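Extracellular ligand-binding receptor (Desulfitobacterium hafniense, PDB 4Q6B) binds leucine in its pocket and probably acts as the substrate-binding protein of an amino-acid ABC transporter. Local coordinates at residues 11-16 / 77-82; 31-36 / 288-293; 65-70 / 91-96; 73-78 / 97-102. All coordinates share one frame; numbering follows the deposited sequence.

Contact 1 (11-16 / 77-82). With LEU (leucine), chain B.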
loop_
_atom_site.group_PDB
_atom_site.type_symbol
_atom_site.label_atom_id
_atom_site.label_comp_id
_atom_site.label_asym_id
_atom_site.label_seq_id
_atom_site.Cartn_x
_atom_site.Cartn_y
_atom_site.Cartn_z
ATOM N N ILE A 11 -2.522 14.965 -23.153
ATOM C CA ILE A 11 -2.491 13.521 -22.921
ATOM C C ILE A 11 -3.077 13.088 -21.593
ATOM O O ILE A 11 -3.127 13.857 -20.640
ATOM C CB ILE A 11 -1.086 12.876 -23.122
ATOM C CG1 ILE A 11 -0.138 13.219 -21.995
ATOM C CG2 ILE A 11 -0.492 13.246 -24.503
ATOM C CD1 ILE A 11 1.143 12.409 -22.108
ATOM N N PHE A 12 -3.510 11.825 -21.547
ATOM C CA PHE A 12 -4.321 11.356 -20.443
ATOM C C PHE A 12 -3.762 10.128 -19.732
ATOM O O PHE A 12 -3.285 9.158 -20.363
ATOM C CB PHE A 12 -5.700 11.013 -21.024
ATOM C CG PHE A 12 -6.392 12.173 -21.662
ATOM C CD1 PHE A 12 -7.116 13.057 -20.886
ATOM C CD2 PHE A 12 -6.311 12.387 -23.035
ATOM C CE1 PHE A 12 -7.740 14.133 -21.468
ATOM C CE2 PHE A 12 -6.934 13.478 -23.609
ATOM C CZ PHE A 12 -7.661 14.342 -22.817
ATOM N N ILE A 13 -3.853 10.164 -18.408
ATOM C CA ILE A 13 -3.639 8.968 -17.575
ATOM C C ILE A 13 -4.971 8.624 -16.933
ATOM O O ILE A 13 -5.625 9.524 -16.390
ATOM C CB ILE A 13 -2.583 9.245 -16.486
ATOM C CG1 ILE A 13 -1.224 9.436 -17.155
ATOM C CG2 ILE A 13 -2.510 8.087 -15.473
ATOM C CD1 ILE A 13 -0.110 9.789 -16.124
ATOM N N GLY A 14 -5.386 7.362 -17.052
ATOM C CA GLY A 14 -6.584 6.873 -16.324
ATOM C C GLY A 14 -6.306 6.606 -14.846
ATOM O O GLY A 14 -5.195 6.221 -14.445
ATOM N N VAL A 15 -7.315 6.814 -13.994
ATOM C CA VAL A 15 -7.157 6.494 -12.568
ATOM C C VAL A 15 -8.441 5.772 -12.159
ATOM O O VAL A 15 -9.537 6.271 -12.410
ATOM C CB VAL A 15 -6.985 7.744 -11.664
ATOM C CG1 VAL A 15 -6.737 7.298 -10.220
ATOM C CG2 VAL A 15 -5.819 8.685 -12.221
ATOM N N ALA A 16 -8.290 4.627 -11.487
ATOM C CA ALA A 16 -9.429 3.844 -10.983
ATOM C C ALA A 16 -9.262 3.733 -9.465
ATOM O O ALA A 16 -8.228 3.207 -8.985
ATOM C CB ALA A 16 -9.417 2.460 -11.624
ATOM N N ALA A 77 -1.634 5.238 -19.720
ATOM C CA ALA A 77 -1.333 4.383 -18.559
ATOM C C ALA A 77 -2.504 4.523 -17.584
ATOM O O ALA A 77 -3.321 5.454 -17.690
ATOM C CB ALA A 77 -0.030 4.821 -17.877
ATOM N N VAL A 78 -2.595 3.587 -16.639
ATOM C CA VAL A 78 -3.591 3.624 -15.561
ATOM C C VAL A 78 -2.953 3.501 -14.185
ATOM O O VAL A 78 -2.063 2.662 -13.956
ATOM C CB VAL A 78 -4.640 2.470 -15.766
ATOM C CG1 VAL A 78 -5.679 2.354 -14.587
ATOM C CG2 VAL A 78 -5.327 2.689 -17.080
ATOM N N ILE A 79 -3.443 4.341 -13.264
ATOM C CA ILE A 79 -3.079 4.302 -11.838
ATOM C C ILE A 79 -4.253 3.635 -11.137
ATOM O O ILE A 79 -5.384 4.095 -11.249
ATOM C CB ILE A 79 -2.880 5.725 -11.247
ATOM C CG1 ILE A 79 -1.617 6.320 -11.871
ATOM C CG2 ILE A 79 -2.605 5.638 -9.732
ATOM C CD1 ILE A 79 -1.396 7.765 -11.507
ATOM N N GLY A 80 -3.989 2.520 -10.470
ATOM C CA GLY A 80 -5.024 1.806 -9.735
ATOM C C GLY A 80 -4.666 0.315 -9.706
ATOM O O GLY A 80 -3.566 -0.021 -10.124
ATOM N N HIS A 81 -5.547 -0.551 -9.166
ATOM C CA HIS A 81 -6.719 -0.141 -8.376
ATOM C C HIS A 81 -6.271 -0.147 -6.894
ATOM O O HIS A 81 -5.067 -0.301 -6.603
ATOM C CB HIS A 81 -7.892 -1.115 -8.610
ATOM C CG HIS A 81 -8.413 -1.101 -10.022
ATOM N ND1 HIS A 81 -9.754 -0.899 -10.308
ATOM C CD2 HIS A 81 -7.792 -1.237 -11.221
ATOM C CE1 HIS A 81 -9.932 -0.911 -11.616
ATOM N NE2 HIS A 81 -8.759 -1.117 -12.196
ATOM N N ARG A 82 -7.199 0.015 -5.957
ATOM C CA ARG A 82 -6.797 0.097 -4.536
ATOM C C ARG A 82 -6.758 -1.301 -3.946
ATOM O O ARG A 82 -5.720 -1.748 -3.409
ATOM C CB ARG A 82 -7.816 0.909 -3.742
ATOM C CG ARG A 82 -7.391 1.153 -2.283
ATOM C CD ARG A 82 -8.447 2.032 -1.574
ATOM N NE ARG A 82 -8.128 2.377 -0.182
ATOM C CZ ARG A 82 -8.594 1.725 0.877
ATOM N NH1 ARG A 82 -8.252 2.123 2.099
ATOM N NH2 ARG A 82 -9.391 0.676 0.708
HETATM N N LEU B . -3.450 -3.049 0.809
HETATM C CA LEU B . -4.876 -3.311 0.586
HETATM C C LEU B . -5.069 -4.333 -0.522
HETATM O O LEU B . -6.183 -4.755 -0.803
HETATM C CB LEU B . -5.583 -2.003 0.230
HETATM C CG LEU B . -5.497 -1.180 1.520
HETATM C CD1 LEU B . -5.012 0.211 1.239
HETATM C CD2 LEU B . -6.788 -1.162 2.327
HETATM O OXT LEU B . -4.071 -4.768 -1.114
HETATM O O HOH W 1 -9.207 1.392 -7.112
#
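Ala16, Ile79 and Ala77 give up the most surface where strands 11-16 and 77-79 run parallel at 33°. Gly14 N donates to Ala77 O at 2.9 Å, Ile79 N to Gly14 O at 2.8 Å and Ala16 N to Ile79 O at 3.0 Å. Ile79 and Ile13 are branched, extended chains suited to a buried strand; with CG2 of Ile13 anti to its backbone N, that methyl meets Ile79 CG1 at 4.1 Å. Ile79 also packs on Leu30 of helix 26-39. The small Ala16 suits its place: its CB sits over one face of the His81 ring, 3.6 Å from the centroid, a CH-pi contact. The ring is held by Asp55 at ND1 and Tyr94 at NE2. Gly80 precedes the cis peptide of His81, and any CB there would run into Ala16 O. A water joins Ala16 O to Arg82 N. The extended Arg82 brings its guanidinium face against the bound leucine, NH2 to CD2 being 3.6 Å. An alanine here would probably leave the ligand's CD1 and CD2 without that cover. The chemistry passes from backbone bonding in the sheet to apolar contact with the ligand beyond the C-terminal end of strand 75-79.

Contact 2 (31-36 / 288-293)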
loop_
_atom_site.group_PDB
_atom_site.type_symbol
_atom_site.label_atom_id
_atom_site.label_comp_id
_atom_site.label_asym_id
_atom_site.label_seq_id
_atom_site.Cartn_x
_atom_site.Cartn_y
_atom_site.Cartn_z
ATOM N N GLU A 31 -3.719 15.372 -7.903
ATOM C CA GLU A 31 -3.903 16.701 -8.502
ATOM C C GLU A 31 -2.669 17.597 -8.304
ATOM O O GLU A 31 -2.240 18.293 -9.217
ATOM C CB GLU A 31 -5.187 17.361 -7.956
ATOM C CG GLU A 31 -5.428 18.811 -8.398
ATOM C CD GLU A 31 -6.607 19.487 -7.690
ATOM O OE1 GLU A 31 -6.474 19.908 -6.503
ATOM O OE2 GLU A 31 -7.669 19.605 -8.338
ATOM N N LEU A 32 -2.068 17.522 -7.129
ATOM C CA LEU A 32 -0.814 18.238 -6.885
ATOM C C LEU A 32 0.293 17.804 -7.864
ATOM O O LEU A 32 1.067 18.638 -8.317
ATOM C CB LEU A 32 -0.362 18.028 -5.433
ATOM C CG LEU A 32 0.721 18.982 -4.934
ATOM C CD1 LEU A 32 0.259 20.445 -4.756
ATOM C CD2 LEU A 32 1.322 18.501 -3.612
ATOM N N ALA A 33 0.391 16.515 -8.172
ATOM C CA ALA A 33 1.445 16.052 -9.115
ATOM C C ALA A 33 1.205 16.504 -10.543
ATOM O O ALA A 33 2.130 16.889 -11.243
ATOM C CB ALA A 33 1.548 14.555 -9.058
ATOM N N VAL A 34 -0.047 16.406 -10.973
ATOM C CA VAL A 34 -0.390 16.849 -12.304
ATOM C C VAL A 34 -0.085 18.340 -12.451
ATOM O O VAL A 34 0.434 18.793 -13.499
ATOM C CB VAL A 34 -1.870 16.589 -12.555
ATOM C CG1 VAL A 34 -2.279 17.246 -13.868
ATOM C CG2 VAL A 34 -2.110 15.086 -12.618
ATOM N N GLN A 35 -0.381 19.126 -11.411
ATOM C CA GLN A 35 -0.138 20.579 -11.453
ATOM C C GLN A 35 1.359 20.842 -11.563
ATOM O O GLN A 35 1.816 21.727 -12.306
ATOM C CB GLN A 35 -0.614 21.297 -10.167
ATOM C CG GLN A 35 -2.100 21.237 -9.815
ATOM C CD GLN A 35 -2.997 22.133 -10.667
ATOM O OE1 GLN A 35 -4.225 22.139 -10.486
ATOM N NE2 GLN A 35 -2.396 22.897 -11.593
ATOM N N GLU A 36 2.134 20.030 -10.850
ATOM C CA GLU A 36 3.593 20.184 -10.883
ATOM C C GLU A 36 4.127 19.845 -12.287
ATOM O O GLU A 36 4.967 20.561 -12.813
ATOM C CB GLU A 36 4.236 19.278 -9.806
ATOM C CG GLU A 36 5.762 19.247 -9.829
ATOM C CD GLU A 36 6.410 20.606 -9.569
ATOM O OE1 GLU A 36 7.527 20.830 -10.089
ATOM O OE2 GLU A 36 5.820 21.445 -8.849
ATOM N N ALA A 288 1.695 8.212 -2.303
ATOM C CA ALA A 288 1.790 7.149 -3.317
ATOM C C ALA A 288 1.178 7.588 -4.658
ATOM O O ALA A 288 1.742 7.326 -5.728
ATOM C CB ALA A 288 1.124 5.877 -2.785
ATOM N N GLY A 289 0.029 8.262 -4.601
ATOM C CA GLY A 289 -0.570 8.838 -5.816
ATOM C C GLY A 289 0.329 9.868 -6.481
ATOM O O GLY A 289 0.477 9.894 -7.722
ATOM N N TYR A 290 0.922 10.757 -5.681
ATOM C CA TYR A 290 1.813 11.776 -6.189
ATOM C C TYR A 290 3.018 11.109 -6.875
ATOM O O TYR A 290 3.350 11.432 -8.045
ATOM C CB TYR A 290 2.219 12.729 -5.035
ATOM C CG TYR A 290 3.109 13.881 -5.473
ATOM C CD1 TYR A 290 4.492 13.729 -5.581
ATOM C CD2 TYR A 290 2.565 15.119 -5.767
ATOM C CE1 TYR A 290 5.316 14.806 -5.954
ATOM C CE2 TYR A 290 3.352 16.185 -6.166
ATOM C CZ TYR A 290 4.738 16.027 -6.265
ATOM O OH TYR A 290 5.511 17.103 -6.654
ATOM N N ASP A 291 3.666 10.168 -6.191
ATOM C CA ASP A 291 4.825 9.532 -6.812
ATOM C C ASP A 291 4.412 8.755 -8.077
ATOM O O ASP A 291 5.220 8.715 -9.059
ATOM C CB ASP A 291 5.555 8.577 -5.849
ATOM C CG ASP A 291 6.598 9.293 -4.983
ATOM O OD1 ASP A 291 6.838 10.521 -5.132
ATOM O OD2 ASP A 291 7.179 8.603 -4.121
ATOM N N ALA A 292 3.194 8.225 -8.118
ATOM C CA ALA A 292 2.828 7.434 -9.297
ATOM C C ALA A 292 2.715 8.345 -10.517
ATOM O O ALA A 292 3.093 7.976 -11.602
ATOM C CB ALA A 292 1.481 6.716 -9.078
ATOM N N VAL A 293 2.096 9.506 -10.340
ATOM C CA VAL A 293 1.942 10.468 -11.427
ATOM C C VAL A 293 3.314 10.965 -11.861
ATOM O O VAL A 293 3.603 11.019 -13.063
ATOM C CB VAL A 293 1.041 11.674 -11.024
ATOM C CG1 VAL A 293 1.140 12.825 -12.070
ATOM C CG2 VAL A 293 -0.400 11.248 -10.850
HETATM O O HOH W 2 4.431 20.123 -6.267
#
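Ala33 and Tyr290 mark the nearest backbone approach, their CA atoms 5.2 Å apart, where segments 31-36 and 288-293 run 30° from parallel with axes 8.3 Å apart. The small Ala33 allows so close a spacing: its CB meets Tyr290 CD2 at 3.5 Å and Val293 CG1 also at 3.5 Å, the latter a tight pair. Chi1 of -177° sets CG of Tyr290 anti to its backbone N, and the ring beyond it reaches the other helix, with Tyr290 CE2 3.5 Å from Ala33 CA. Leu32 CD2 meets that same CE2 at 4.0 Å, while Val34 CG2 touches Val293 CG1 at 4.0 Å. The branched Val293 suits its place because one methyl, CG1, touches both Ala33 and Val34. Tyr290 OH lies near Glu36 CG, and a water bridges it to Glu36 OE2. An alanine in place of Tyr290 would probably open a gap beside Ala33 and Leu32 and cost the bridging water one of its mates. Leu32 and Tyr290 both meet Phe270 of helix 265-278, and Val293 rests on Ile79 of strand 75-79, as does Leu30 of helix 26-39, so the two helices lie together on one face of the parallel sheet.

Contact 3 (65-70 / 91-96)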
loop_
_atom_site.group_PDB
_atom_site.type_symbol
_atom_site.label_atom_id
_atom_site.label_comp_id
_atom_site.label_asym_id
_atom_site.label_seq_id
_atom_site.Cartn_x
_atom_site.Cartn_y
_atom_site.Cartn_z
ATOM N N ILE A 65 -14.402 -0.789 -15.712
ATOM C CA ILE A 65 -13.516 0.364 -15.834
ATOM C C ILE A 65 -12.239 -0.052 -16.545
ATOM O O ILE A 65 -11.741 0.675 -17.464
ATOM C CB ILE A 65 -13.226 0.955 -14.429
ATOM C CG1 ILE A 65 -14.483 1.705 -13.931
ATOM C CG2 ILE A 65 -11.983 1.878 -14.407
ATOM C CD1 ILE A 65 -14.445 2.124 -12.450
ATOM N N ALA A 66 -11.713 -1.231 -16.180
ATOM C CA ALA A 66 -10.422 -1.657 -16.762
ATOM C C ALA A 66 -10.570 -1.813 -18.280
ATOM O O ALA A 66 -9.708 -1.328 -19.057
ATOM C CB ALA A 66 -9.922 -3.008 -16.106
ATOM N N GLN A 67 -11.648 -2.482 -18.707
ATOM C CA GLN A 67 -11.916 -2.671 -20.119
ATOM C C GLN A 67 -12.147 -1.334 -20.799
ATOM O O GLN A 67 -11.679 -1.113 -21.901
ATOM C CB GLN A 67 -13.120 -3.609 -20.345
ATOM C CG GLN A 67 -13.575 -3.758 -21.806
ATOM C CD GLN A 67 -12.441 -4.067 -22.786
ATOM O OE1 GLN A 67 -11.351 -4.504 -22.392
ATOM N NE2 GLN A 67 -12.688 -3.811 -24.078
ATOM N N ALA A 68 -12.867 -0.433 -20.142
ATOM C CA ALA A 68 -13.095 0.879 -20.756
ATOM C C ALA A 68 -11.796 1.652 -20.945
ATOM O O ALA A 68 -11.625 2.329 -21.994
ATOM C CB ALA A 68 -14.070 1.684 -19.948
ATOM N N PHE A 69 -10.925 1.627 -19.948
ATOM C CA PHE A 69 -9.595 2.257 -20.146
ATOM C C PHE A 69 -8.808 1.560 -21.236
ATOM O O PHE A 69 -8.208 2.199 -22.121
ATOM C CB PHE A 69 -8.776 2.251 -18.849
ATOM C CG PHE A 69 -9.193 3.291 -17.856
ATOM C CD1 PHE A 69 -9.715 4.501 -18.277
ATOM C CD2 PHE A 69 -9.082 3.042 -16.495
ATOM C CE1 PHE A 69 -10.042 5.520 -17.335
ATOM C CE2 PHE A 69 -9.415 4.034 -15.537
ATOM C CZ PHE A 69 -9.925 5.283 -15.964
ATOM N N ALA A 70 -8.745 0.228 -21.174
ATOM C CA ALA A 70 -7.983 -0.539 -22.164
ATOM C C ALA A 70 -8.436 -0.348 -23.602
ATOM O O ALA A 70 -7.626 -0.432 -24.531
ATOM C CB ALA A 70 -7.992 -2.054 -21.803
ATOM N N ALA A 91 -5.724 -6.399 -13.646
ATOM C CA ALA A 91 -4.394 -6.457 -14.273
ATOM C C ALA A 91 -4.346 -7.401 -15.467
ATOM O O ALA A 91 -3.503 -7.186 -16.382
ATOM C CB ALA A 91 -3.354 -6.928 -13.241
ATOM N N SER A 92 -5.204 -8.429 -15.513
ATOM C CA SER A 92 -5.173 -9.340 -16.670
ATOM C C SER A 92 -5.633 -8.585 -17.922
ATOM O O SER A 92 -5.099 -8.787 -19.012
ATOM C CB SER A 92 -6.062 -10.568 -16.426
ATOM O OG SER A 92 -6.046 -11.422 -17.605
ATOM N N ILE A 93 -6.665 -7.760 -17.765
ATOM C CA ILE A 93 -7.185 -6.945 -18.850
ATOM C C ILE A 93 -6.138 -5.921 -19.280
ATOM O O ILE A 93 -5.893 -5.726 -20.471
ATOM C CB ILE A 93 -8.493 -6.224 -18.415
ATOM C CG1 ILE A 93 -9.605 -7.258 -18.159
ATOM C CG2 ILE A 93 -8.942 -5.175 -19.490
ATOM C CD1 ILE A 93 -10.884 -6.621 -17.585
ATOM N N TYR A 94 -5.521 -5.216 -18.329
ATOM C CA TYR A 94 -4.501 -4.241 -18.703
ATOM C C TYR A 94 -3.313 -4.921 -19.356
ATOM O O TYR A 94 -2.831 -4.449 -20.384
ATOM C CB TYR A 94 -4.064 -3.507 -17.449
ATOM C CG TYR A 94 -5.161 -2.669 -16.802
ATOM C CD1 TYR A 94 -5.801 -1.630 -17.504
ATOM C CD2 TYR A 94 -5.525 -2.890 -15.475
ATOM C CE1 TYR A 94 -6.805 -0.867 -16.911
ATOM C CE2 TYR A 94 -6.467 -2.089 -14.850
ATOM C CZ TYR A 94 -7.111 -1.084 -15.574
ATOM O OH TYR A 94 -8.078 -0.340 -14.937
ATOM N N ASP A 95 -2.878 -6.065 -18.812
ATOM C CA ASP A 95 -1.696 -6.728 -19.362
ATOM C C ASP A 95 -1.936 -7.219 -20.796
ATOM O O ASP A 95 -1.077 -7.063 -21.691
ATOM C CB ASP A 95 -1.267 -7.883 -18.457
ATOM C CG ASP A 95 0.120 -8.416 -18.807
ATOM O OD1 ASP A 95 1.105 -7.685 -18.671
ATOM O OD2 ASP A 95 0.210 -9.573 -19.221
ATOM N N GLN A 96 -3.091 -7.844 -21.028
ATOM C CA GLN A 96 -3.384 -8.324 -22.372
ATOM C C GLN A 96 -3.524 -7.162 -23.365
ATOM O O GLN A 96 -3.277 -7.334 -24.569
ATOM C CB GLN A 96 -4.684 -9.148 -22.372
ATOM C CG GLN A 96 -4.494 -10.575 -21.995
ATOM C CD GLN A 96 -4.291 -11.433 -23.241
ATOM O OE1 GLN A 96 -5.255 -11.822 -23.922
ATOM N NE2 GLN A 96 -3.028 -11.709 -23.561
#
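Tyr94 and Ala66 form the tight part of this contact between nearly parallel helices, 13° apart with axes 9.0 Å from each other. The tyrosine reaches across so that its OH lies 3.2 Å from Ala66 CA, and its CZ is 3.4 Å from Ala66 CB; an alanine suits the spot because its single methyl lets the ring lie close to the backbone. Phe69 lies beside Tyr94, pointing the same way, with the hydroxyl at the edge of the phenylalanine ring, 3.9 Å from CD2. Phe69 also rests on Val51 and Ala53 of strand 47-54, on the buried side. The looser side belongs to Ile93. Its CG2 meets Ala70 CB at 4.0 Å, and its CD1 meets Ala66 CB at 4.0 Å. Gln67, exposed and deposited in two conformers, is polar as its place in solvent calls for; in the conformer described it crosses Ile93 at about a right angle and OE1 approaches Ile93 CG2, a contact of doubtful weight. The two helices are therefore joined by apolar packing, while the buried tyrosine hydroxyl on the tight side has its hydrogen bond outside the pair, with His81 NE2.

Contact 4 (73-78 / 97-102); sequences AGIQAV and AGLVML
Leu99 reaches over residues 75-78, touching Ile75, Gln76, Ala77 and Val78. Leu99 CB has no partner within 4.2 Å across the contact; the methyls do the touching. Chi1 of -177° puts CG anti to the backbone N, and chi2 (62°) places the methyls: CD1 lies 3.4 Å from Ile75 O and 3.7 Å from Gln76 O; CD2 packs on Val78 CG2 at 3.9 Å and on Ile75 CG2 at 4.2 Å. A leucine suits the place, since its branched tip touches backbone and side chains at once. The strands pair in parallel: Val78 N donates to Val100 O at 2.8 Å, and Leu102 N to Val78 O at 2.7 Å. A water joins Gln76 O to Val100 N. Gly98 ends helix 84-97 in a Schellman motif, its positive phi of 66° being easy for glycine, and Ala97 O just before it is a ligand of a calcium ion. The contact closes the beta-alpha-beta unit of strand 75-79, helix 84-97 and strand 101-103. Val78 and Met101, a selenomethionine, face that helix through Tyr94, whereas Ala77 and Val100, whose CB atoms are 4.1 Å apart, pack on Leu311 of helix 311-317.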
loop_
_atom_site.group_PDB
_atom_site.type_symbol
_atom_site.label_atom_id
_atom_site.label_comp_id
_atom_site.label_asym_id
_atom_site.label_seq_id
_atom_site.Cartn_x
_atom_site.Cartn_y
_atom_site.Cartn_z
ATOM N N ALA A 73 -7.839 4.435 -26.905
ATOM C CA ALA A 73 -6.490 4.668 -27.436
ATOM C C ALA A 73 -5.844 5.939 -26.826
ATOM O O ALA A 73 -4.615 6.138 -26.899
ATOM C CB ALA A 73 -6.508 4.750 -29.011
ATOM N N GLY A 74 -6.669 6.797 -26.228
ATOM C CA GLY A 74 -6.170 7.984 -25.576
ATOM C C GLY A 74 -5.599 7.829 -24.171
ATOM O O GLY A 74 -5.006 8.763 -23.635
ATOM N N ILE A 75 -5.754 6.647 -23.566
ATOM C CA ILE A 75 -5.223 6.407 -22.230
ATOM C C ILE A 75 -3.780 5.868 -22.318
ATOM O O ILE A 75 -3.565 4.801 -22.932
ATOM C CB ILE A 75 -6.133 5.402 -21.490
ATOM C CG1 ILE A 75 -7.573 5.964 -21.377
ATOM C CG2 ILE A 75 -5.607 5.071 -20.113
ATOM C CD1 ILE A 75 -7.695 7.144 -20.380
ATOM N N GLN A 76 -2.822 6.601 -21.712
ATOM C CA GLN A 76 -1.391 6.269 -21.873
ATOM C C GLN A 76 -0.933 5.265 -20.846
ATOM O O GLN A 76 0.044 4.539 -21.081
ATOM C CB GLN A 76 -0.514 7.527 -21.740
ATOM C CG GLN A 76 -0.896 8.678 -22.724
ATOM C CD GLN A 76 -0.611 8.415 -24.214
ATOM O OE1 GLN A 76 0.109 7.473 -24.577
ATOM N NE2 GLN A 76 -1.165 9.267 -25.087
ATOM N N ALA A 77 -1.634 5.238 -19.720
ATOM C CA ALA A 77 -1.333 4.383 -18.559
ATOM C C ALA A 77 -2.504 4.523 -17.584
ATOM O O ALA A 77 -3.321 5.454 -17.690
ATOM C CB ALA A 77 -0.030 4.821 -17.877
ATOM N N VAL A 78 -2.595 3.587 -16.639
ATOM C CA VAL A 78 -3.591 3.624 -15.561
ATOM C C VAL A 78 -2.953 3.501 -14.185
ATOM O O VAL A 78 -2.063 2.662 -13.956
ATOM C CB VAL A 78 -4.640 2.470 -15.766
ATOM C CG1 VAL A 78 -5.679 2.354 -14.587
ATOM C CG2 VAL A 78 -5.327 2.689 -17.080
ATOM N N ALA A 97 -3.987 -6.005 -22.890
ATOM C CA ALA A 97 -4.039 -4.791 -23.747
ATOM C C ALA A 97 -2.703 -4.045 -23.939
ATOM O O ALA A 97 -2.617 -3.079 -24.722
ATOM C CB ALA A 97 -5.087 -3.803 -23.224
ATOM N N GLY A 98 -1.672 -4.444 -23.207
ATOM C CA GLY A 98 -0.390 -3.755 -23.300
ATOM C C GLY A 98 -0.529 -2.347 -22.762
ATOM O O GLY A 98 -0.035 -1.413 -23.378
ATOM N N LEU A 99 -1.256 -2.189 -21.650
ATOM C CA LEU A 99 -1.394 -0.882 -21.008
ATOM C C LEU A 99 -0.910 -0.973 -19.573
ATOM O O LEU A 99 -1.348 -1.858 -18.834
ATOM C CB LEU A 99 -2.879 -0.495 -21.035
ATOM C CG LEU A 99 -3.295 0.868 -20.474
ATOM C CD1 LEU A 99 -2.607 1.961 -21.301
ATOM C CD2 LEU A 99 -4.819 0.965 -20.591
ATOM N N VAL A 100 -0.008 -0.067 -19.184
ATOM C CA VAL A 100 0.488 -0.055 -17.808
ATOM C C VAL A 100 -0.612 0.157 -16.788
ATOM O O VAL A 100 -1.470 1.034 -16.931
ATOM C CB VAL A 100 1.584 1.009 -17.619
ATOM C CG1 VAL A 100 1.805 1.356 -16.096
ATOM C CG2 VAL A 100 2.874 0.524 -18.240
HETATM N N MSE A 101 -0.605 -0.706 -15.770
HETATM C CA MSE A 101 -1.418 -0.495 -14.585
HETATM C C MSE A 101 -0.450 -0.315 -13.426
HETATM O O MSE A 101 0.401 -1.164 -13.212
HETATM C CB MSE A 101 -2.298 -1.715 -14.302
HETATM C CG MSE A 101 -3.356 -1.394 -13.255
HETATM SE SE MSE A 101 -4.011 -3.004 -12.312
HETATM C CE MSE A 101 -2.497 -3.120 -11.085
ATOM N N LEU A 102 -0.521 0.811 -12.728
ATOM C CA LEU A 102 0.453 1.056 -11.629
ATOM C C LEU A 102 -0.371 1.250 -10.362
ATOM O O LEU A 102 -1.085 2.253 -10.268
ATOM C CB LEU A 102 1.313 2.280 -11.945
ATOM C CG LEU A 102 2.238 2.796 -10.841
ATOM C CD1 LEU A 102 3.276 1.781 -10.472
ATOM C CD2 LEU A 102 2.971 4.075 -11.331
HETATM O O HOH W 3 1.006 2.083 -20.928
#

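Contacts 1 and 4 share Ala77 and Val78, so strand 75-79 is paired on both edges; Gly80 N lies 2.9 Å from Leu102 O, a probable hydrogen bond. Helices pack on both faces of this sheet. Contact 2 touches contact 1 where Ile79 CD1 meets Val293 CG2 at 3.7 Å, contact 3 through His81 NE2 and Tyr94 OH, 2.9 Å apart. Contacts 2 and 3, their centres about 22 Å apart, do not touch. The leucine pocket is reached through Arg82 of contact 1, whereas a calcium ion, bound by Ala97 O at the end of helix 84-97, lies about 6 Å from the side chain of Ala70 (contact 3) and about 5 Å from that of Leu99 (contact 4).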